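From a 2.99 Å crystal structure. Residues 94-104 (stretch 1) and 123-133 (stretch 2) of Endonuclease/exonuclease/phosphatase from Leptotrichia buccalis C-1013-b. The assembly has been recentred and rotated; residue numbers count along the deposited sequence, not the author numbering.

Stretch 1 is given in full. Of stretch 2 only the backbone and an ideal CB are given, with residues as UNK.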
# COMPACT_ATOMS: atom_id res chain seq x y z
N GLY A 94 -7.86 -0.88 -7.85
CA GLY A 94 -8.18 -0.60 -6.46
C GLY A 94 -6.99 -0.78 -5.57
O GLY A 94 -5.86 -0.92 -6.04
N VAL A 95 -7.22 -0.77 -4.26
CA VAL A 95 -6.16 -0.99 -3.30
C VAL A 95 -6.64 -2.07 -2.38
O VAL A 95 -7.84 -2.35 -2.34
CB VAL A 95 -5.83 0.27 -2.48
CG1 VAL A 95 -5.09 1.29 -3.34
CG2 VAL A 95 -7.09 0.90 -1.92
N ALA A 96 -5.72 -2.71 -1.67
CA ALA A 96 -6.13 -3.73 -0.72
C ALA A 96 -5.25 -3.73 0.52
O ALA A 96 -4.20 -3.08 0.56
CB ALA A 96 -6.15 -5.08 -1.36
N VAL A 97 -5.71 -4.44 1.55
CA VAL A 97 -4.92 -4.70 2.73
C VAL A 97 -5.12 -6.16 3.06
O VAL A 97 -6.24 -6.65 3.07
CB VAL A 97 -5.41 -3.87 3.94
CG1 VAL A 97 -4.61 -4.23 5.18
CG2 VAL A 97 -5.32 -2.38 3.68
N ILE A 98 -4.03 -6.88 3.31
CA ILE A 98 -4.14 -8.23 3.85
C ILE A 98 -3.68 -8.20 5.31
O ILE A 98 -2.78 -7.42 5.66
CB ILE A 98 -3.23 -9.23 3.11
CG1 ILE A 98 -3.48 -9.22 1.60
CG2 ILE A 98 -3.39 -10.62 3.69
CD1 ILE A 98 -4.79 -9.83 1.14
N THR A 99 -4.28 -9.02 6.16
CA THR A 99 -3.85 -9.03 7.55
C THR A 99 -3.95 -10.37 8.24
O THR A 99 -4.86 -11.14 7.96
CB THR A 99 -4.48 -7.87 8.40
OG1 THR A 99 -3.96 -7.92 9.74
CG2 THR A 99 -6.01 -7.91 8.42
N ARG A 100 -2.99 -10.60 9.13
CA ARG A 100 -2.94 -11.74 10.04
C ARG A 100 -3.92 -11.60 11.20
O ARG A 100 -4.30 -12.60 11.82
CB ARG A 100 -1.55 -11.79 10.66
CG ARG A 100 -0.69 -12.93 10.28
CD ARG A 100 0.71 -12.70 10.81
NE ARG A 100 0.74 -12.72 12.28
CZ ARG A 100 1.73 -12.23 13.02
NH1 ARG A 100 2.80 -11.67 12.46
NH2 ARG A 100 1.65 -12.28 14.35
N HIS A 101 -4.29 -10.35 11.49
CA HIS A 101 -5.12 -10.00 12.64
C HIS A 101 -6.56 -9.78 12.28
O HIS A 101 -6.87 -9.31 11.20
CB HIS A 101 -4.61 -8.72 13.26
CG HIS A 101 -3.19 -8.78 13.70
ND1 HIS A 101 -2.79 -9.50 14.81
CD2 HIS A 101 -2.07 -8.23 13.19
CE1 HIS A 101 -1.48 -9.38 14.96
NE2 HIS A 101 -1.02 -8.62 13.98
N LYS A 102 -7.45 -10.10 13.21
CA LYS A 102 -8.86 -9.74 13.09
C LYS A 102 -9.04 -8.24 13.34
O LYS A 102 -8.16 -7.62 13.93
CB LYS A 102 -9.69 -10.58 14.05
CG LYS A 102 -9.65 -12.03 13.67
CD LYS A 102 -10.41 -12.94 14.61
CE LYS A 102 -10.51 -14.34 13.99
NZ LYS A 102 -10.92 -15.37 14.99
N ILE A 103 -10.14 -7.66 12.89
CA ILE A 103 -10.27 -6.19 12.90
C ILE A 103 -11.51 -5.63 13.63
O ILE A 103 -12.53 -6.31 13.72
CB ILE A 103 -10.23 -5.61 11.47
CG1 ILE A 103 -11.37 -6.19 10.63
CG2 ILE A 103 -8.89 -5.88 10.83
CD1 ILE A 103 -11.81 -5.28 9.52
N LYS A 104 -11.40 -4.39 14.11
CA LYS A 104 -12.51 -3.69 14.79
C LYS A 104 -13.33 -2.86 13.81
O LYS A 104 -14.51 -2.66 14.02
CB LYS A 104 -12.00 -2.73 15.89
CG LYS A 104 -11.07 -3.34 16.91
CD LYS A 104 -11.83 -3.96 18.10
CE LYS A 104 -11.93 -2.98 19.31
NZ LYS A 104 -11.69 -3.70 20.60
N UNK A 123 -9.51 8.29 -6.43
CA UNK A 123 -8.77 7.29 -5.66
C UNK A 123 -9.46 6.95 -4.36
O UNK A 123 -9.66 7.82 -3.52
CB UNK A 123 -7.35 7.78 -5.37
N UNK A 124 -9.81 5.69 -4.20
CA UNK A 124 -10.44 5.20 -2.98
C UNK A 124 -9.34 4.65 -2.05
O UNK A 124 -8.35 4.08 -2.51
CB UNK A 124 -11.49 4.13 -3.30
N UNK A 125 -9.50 4.85 -0.74
CA UNK A 125 -8.55 4.36 0.26
C UNK A 125 -9.17 3.20 1.04
O UNK A 125 -10.38 3.15 1.23
CB UNK A 125 -8.13 5.48 1.21
N UNK A 126 -8.35 2.27 1.49
CA UNK A 126 -8.85 1.22 2.36
C UNK A 126 -8.20 1.37 3.72
O UNK A 126 -6.97 1.41 3.83
CB UNK A 126 -8.58 -0.17 1.77
N UNK A 127 -9.03 1.47 4.76
CA UNK A 127 -8.52 1.49 6.12
C UNK A 127 -8.98 0.29 6.92
O UNK A 127 -10.03 -0.29 6.66
CB UNK A 127 -8.95 2.78 6.83
N UNK A 128 -8.16 -0.05 7.91
CA UNK A 128 -8.35 -1.19 8.76
C UNK A 128 -8.06 -0.75 10.22
O UNK A 128 -7.12 0.02 10.46
CB UNK A 128 -7.45 -2.35 8.32
N UNK A 129 -8.87 -1.18 11.18
CA UNK A 129 -8.54 -0.94 12.58
C UNK A 129 -8.24 -2.24 13.33
O UNK A 129 -9.09 -3.13 13.43
CB UNK A 129 -9.69 -0.20 13.27
N UNK A 130 -7.01 -2.36 13.82
CA UNK A 130 -6.60 -3.51 14.60
C UNK A 130 -6.41 -3.07 16.02
O UNK A 130 -5.78 -2.04 16.28
CB UNK A 130 -5.32 -4.15 14.05
N UNK A 131 -6.95 -3.85 16.94
CA UNK A 131 -6.62 -3.72 18.34
C UNK A 131 -5.36 -4.53 18.60
O UNK A 131 -5.35 -5.75 18.44
CB UNK A 131 -7.78 -4.18 19.23
N UNK A 132 -4.29 -3.84 18.97
CA UNK A 132 -3.01 -4.50 19.20
C UNK A 132 -2.38 -4.05 20.51
O UNK A 132 -2.18 -2.85 20.75
CB UNK A 132 -2.05 -4.22 18.04
N UNK A 133 -2.08 -5.04 21.35
CA UNK A 133 -1.49 -4.80 22.67
C UNK A 133 -2.16 -3.59 23.35
O UNK A 133 -1.50 -2.60 23.66
CB UNK A 133 0.02 -4.57 22.54

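Position 123 points its CA-to-CB bond sideways with no atom of stretch 1 within 5.5 Å of the ideal CB, so the contact sets no rule; the deposited residue is Arg123, which makes no contact here. Position 124 is also sideways over open space, and only its backbone matters: its O lies 3.5 Å from Val95 CG2. Many residues would do; it is Arg124, whose side chain leads away from stretch 1. At 125 the bond points away, leaving the choice to other neighbours, and Ile125 is found.

Position 126 is the first real constraint. Its CB points toward stretch 1 and lies 4.1 Å from Val95 CG2 and 4.4 Å from Val97 CG2, between two aliphatic side chains with no polar side-chain partner among them. A short apolar residue suits: Val, Ile, perhaps Ala with less contact. Val126 fills it, chi1 in t, with CG2 3.6 Å from Val95 CG2 and CG1 3.9 Å from Val97 CG2, one methyl to each valine.

Position 127 points away and is free of this contact; it holds Ser127. Position 128 faces stretch 1 again, its CB 4.6 Å from both Val97 CG1 and Ile103 CG2. The wider gap asks for a branched or longer aliphatic, Ile, Leu or Val. Ile128 spans it: CG1 packs 3.6 Å from Ile103 CG2, and CG2 reaches to 4.4 Å from Val97 CG1.

At 129 the CB is sideways, 4.3 Å from Lys104 CB, and the backbone does the main work: Lys104 N donates to the O of 129 at 2.7 Å, nearly straight at 166°. Any side chain tolerating an extended backbone could serve, beta-branched ones especially. Thr129 is deposited, its CG2 4.4 Å from Lys104 CB.

Position 130 points away, yet its CB has Lys102 O at 4.5 Å and His101 CB at 4.7 Å, so a flexible aliphatic, Ile, Leu or Met, could turn back. Ile130 does: its CD1 reaches 3.7 Å from both Thr99 OG1 and His101 CB, and 3.8 Å from Ile103 CG2.

Position 131 points toward the aliphatic part of Lys104, CB to Lys104 CG 4.1 Å; small polar or acidic residues would suit. Asn131 sits there, and a water accepts from Asn131 N (3.0 Å) and donates to Lys102 O (2.9 Å).

Position 132 is sideways, with nothing near its CB, but a long or aromatic residue could reach His101. Tyr132, poorly ordered, does so obliquely, CE1 4.5 Å from His101 CE1. Position 133, with positive phi, is out of reach; Glu133 makes no contact.

Stretch 2 123-133: RRIVSITINYE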
# COMPACT_ATOMS: atom_id res chain seq x y z
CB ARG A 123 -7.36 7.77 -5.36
CG ARG A 123 -6.57 8.20 -6.57
CD ARG A 123 -6.25 7.00 -7.43
NE ARG A 123 -5.73 7.41 -8.73
CZ ARG A 123 -4.44 7.39 -9.06
NH1 ARG A 123 -3.53 6.98 -8.18
NH2 ARG A 123 -4.07 7.78 -10.27
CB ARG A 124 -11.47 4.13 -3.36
CG ARG A 124 -12.45 3.70 -2.30
CD ARG A 124 -13.89 4.09 -2.59
NE ARG A 124 -14.46 3.36 -3.70
CZ ARG A 124 -15.76 3.28 -3.99
NH1 ARG A 124 -16.65 3.88 -3.23
NH2 ARG A 124 -16.17 2.59 -5.06
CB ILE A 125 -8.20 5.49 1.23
CG1 ILE A 125 -7.69 6.73 0.48
CG2 ILE A 125 -7.20 5.03 2.26
CD1 ILE A 125 -6.27 6.60 -0.15
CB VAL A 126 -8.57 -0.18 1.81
CG1 VAL A 126 -8.98 -1.24 2.80
CG2 VAL A 126 -9.36 -0.37 0.56
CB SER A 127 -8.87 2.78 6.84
OG SER A 127 -10.21 2.76 7.27
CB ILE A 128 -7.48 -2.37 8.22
CG1 ILE A 128 -8.31 -3.62 8.09
CG2 ILE A 128 -6.18 -2.63 8.96
CD1 ILE A 128 -9.41 -3.43 7.11
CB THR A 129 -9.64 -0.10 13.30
OG1 THR A 129 -9.92 1.06 12.51
CG2 THR A 129 -9.17 0.37 14.66
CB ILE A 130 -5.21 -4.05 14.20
CG1 ILE A 130 -4.99 -4.05 12.67
CG2 ILE A 130 -4.95 -5.42 14.85
CD1 ILE A 130 -5.27 -5.34 11.99
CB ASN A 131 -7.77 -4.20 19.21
CG ASN A 131 -7.49 -4.01 20.68
OD1 ASN A 131 -7.45 -4.98 21.43
ND2 ASN A 131 -7.26 -2.77 21.09
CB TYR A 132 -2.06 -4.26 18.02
CG TYR A 132 -0.82 -5.14 18.02
CD1 TYR A 132 -0.87 -6.47 18.49
CD2 TYR A 132 0.39 -4.66 17.54
CE1 TYR A 132 0.27 -7.28 18.49
CE2 TYR A 132 1.54 -5.46 17.53
CZ TYR A 132 1.47 -6.76 18.00
OH TYR A 132 2.61 -7.54 17.98
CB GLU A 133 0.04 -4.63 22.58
CG GLU A 133 0.75 -5.76 21.83
CD GLU A 133 2.22 -5.95 22.24
OE1 GLU A 133 3.10 -6.00 21.34
OE2 GLU A 133 2.49 -6.05 23.45
O HOH W 1 -8.92 -6.09 16.33
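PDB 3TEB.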